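PDB 2V8U: manganese-containing pseudocatalase from Thermus thermophilus, which breaks down hydrogen peroxide to water and oxygen as a catalase that uses a pair of manganese ions rather than haem. Local coordinates for the interface of chains A and B. Numbering follows the deposited sequence. Chains: chain A/B, Manganese-containing pseudocatalase.

The interface of chains A and B. Residues chain A 5, 7-9, 72, 75; chain B 1-2, 241.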
# COMPACT_ATOMS: atom_id res chain seq x y z
N ILE A 5 31.00 10.17 -8.84
CA ILE A 5 32.36 9.97 -8.37
C ILE A 5 32.34 8.67 -7.56
O ILE A 5 31.50 8.52 -6.66
CB ILE A 5 32.80 11.12 -7.46
CG1 ILE A 5 32.79 12.44 -8.21
CG2 ILE A 5 34.14 10.87 -6.85
CD1 ILE A 5 32.81 13.67 -7.28
N ARG A 7 33.37 7.21 -4.95
CA ARG A 7 33.87 7.38 -3.59
C ARG A 7 32.67 7.58 -2.68
O ARG A 7 31.75 8.32 -3.01
CB ARG A 7 34.74 8.63 -3.47
CG ARG A 7 36.00 8.63 -4.26
CD ARG A 7 37.10 7.84 -3.61
NE ARG A 7 37.69 8.59 -2.49
CZ ARG A 7 38.73 8.17 -1.77
NH1 ARG A 7 39.23 6.97 -1.93
NH2 ARG A 7 39.25 8.95 -0.84
N LEU A 8 32.72 6.97 -1.49
CA LEU A 8 31.76 7.30 -0.44
C LEU A 8 32.11 8.64 0.17
O LEU A 8 33.26 9.06 0.18
CB LEU A 8 31.78 6.24 0.67
CG LEU A 8 31.35 4.85 0.21
CD1 LEU A 8 31.45 3.89 1.41
CD2 LEU A 8 29.99 4.84 -0.38
N GLN A 9 31.13 9.29 0.77
CA GLN A 9 31.39 10.63 1.34
C GLN A 9 32.37 10.58 2.52
O GLN A 9 33.02 11.57 2.80
CB GLN A 9 30.08 11.34 1.68
CG GLN A 9 30.27 12.81 1.92
CD GLN A 9 28.95 13.59 2.04
OE1 GLN A 9 27.93 13.20 1.52
NE2 GLN A 9 29.01 14.73 2.68
N GLY A 72 24.64 11.06 -2.23
CA GLY A 72 25.74 10.39 -1.56
C GLY A 72 25.35 9.83 -0.21
O GLY A 72 26.00 8.91 0.31
N GLU A 75 23.77 6.47 -0.78
CA GLU A 75 24.90 5.61 -1.10
C GLU A 75 25.59 5.17 0.18
O GLU A 75 25.95 4.00 0.35
CB GLU A 75 25.85 6.38 -2.01
CG GLU A 75 27.03 5.58 -2.48
CD GLU A 75 28.04 6.37 -3.30
OE1 GLU A 75 27.99 7.64 -3.27
OE2 GLU A 75 28.87 5.71 -3.96
N MET B 1 29.66 9.29 -4.55
CA MET B 1 29.15 10.69 -4.43
C MET B 1 28.71 11.15 -5.80
O MET B 1 29.03 10.50 -6.80
CB MET B 1 30.20 11.65 -3.87
CG MET B 1 30.47 11.51 -2.39
SD MET B 1 31.67 12.70 -1.75
CE MET B 1 33.12 11.95 -2.26
N PHE B 2 28.00 12.29 -5.84
CA PHE B 2 27.45 12.82 -7.07
C PHE B 2 27.66 14.32 -7.16
O PHE B 2 27.79 15.01 -6.15
CB PHE B 2 25.94 12.48 -7.17
CG PHE B 2 25.71 10.99 -7.27
CD1 PHE B 2 25.71 10.18 -6.15
CD2 PHE B 2 25.52 10.41 -8.49
CE1 PHE B 2 25.55 8.79 -6.27
CE2 PHE B 2 25.32 9.02 -8.61
CZ PHE B 2 25.36 8.23 -7.51
N TYR B 241 34.72 5.05 -14.02
CA TYR B 241 33.94 4.24 -14.94
C TYR B 241 34.46 4.31 -16.37
O TYR B 241 33.70 4.44 -17.33
CB TYR B 241 32.42 4.55 -14.87
CG TYR B 241 31.96 4.75 -13.43
CD1 TYR B 241 32.10 3.75 -12.49
CD2 TYR B 241 31.41 5.95 -13.01
CE1 TYR B 241 31.74 3.94 -11.18
CE2 TYR B 241 31.06 6.15 -11.69
CZ TYR B 241 31.21 5.15 -10.78
OH TYR B 241 30.84 5.39 -9.47
O HOH W 1 29.63 5.04 -6.52
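The amino terminus of B:Met1 is held by A:Glu75, A:Ile5 and A:Arg7 in this part of the two-fold interface between two manganese catalase subunits; the deposited assembly is a hexamer. Three oxygens accept hydrogen bonds from the terminal nitrogen. A:Glu75 OE1, a carboxylate oxygen on helix 57-85, lies 2.7 Å from B:Met1 N and takes the bond on its syn lone pair. The backbone oxygen of A:Ile5 receives N in its carbonyl plane, whereas that of A:Arg7, 2.8 Å from B:Met1 N, meets it 19° off plane. In return A:Ile5 N donates almost straight to B:Met1 O, 2.9 Å away, from above that carbonyl's plane. A:Glu75 reaches the terminus from the helix with an extended chain, a chi1 of -177° pointing CG away from the backbone nitrogen; OE2 also meets a water that lies 3.2 Å from the phenol oxygen OH of B:Tyr241. An alanine here in place of A:Glu75 would probably leave the terminal amine without its carboxylate partner, and the water without its anchor on OE2. Along the B:Met1 side chain, CB and CG pass A:Arg7 O, CG at 3.5 Å. SD then packs on A:Gln9, 3.7 Å from its CA, the two side chains running nearly perpendicular. A bend at chi3 (-79°) turns the methyl CE towards A:Arg7 CB and A:Leu8 O. CE1 of the B:Phe2 ring lies 4.0 Å from A:Glu75 OE1.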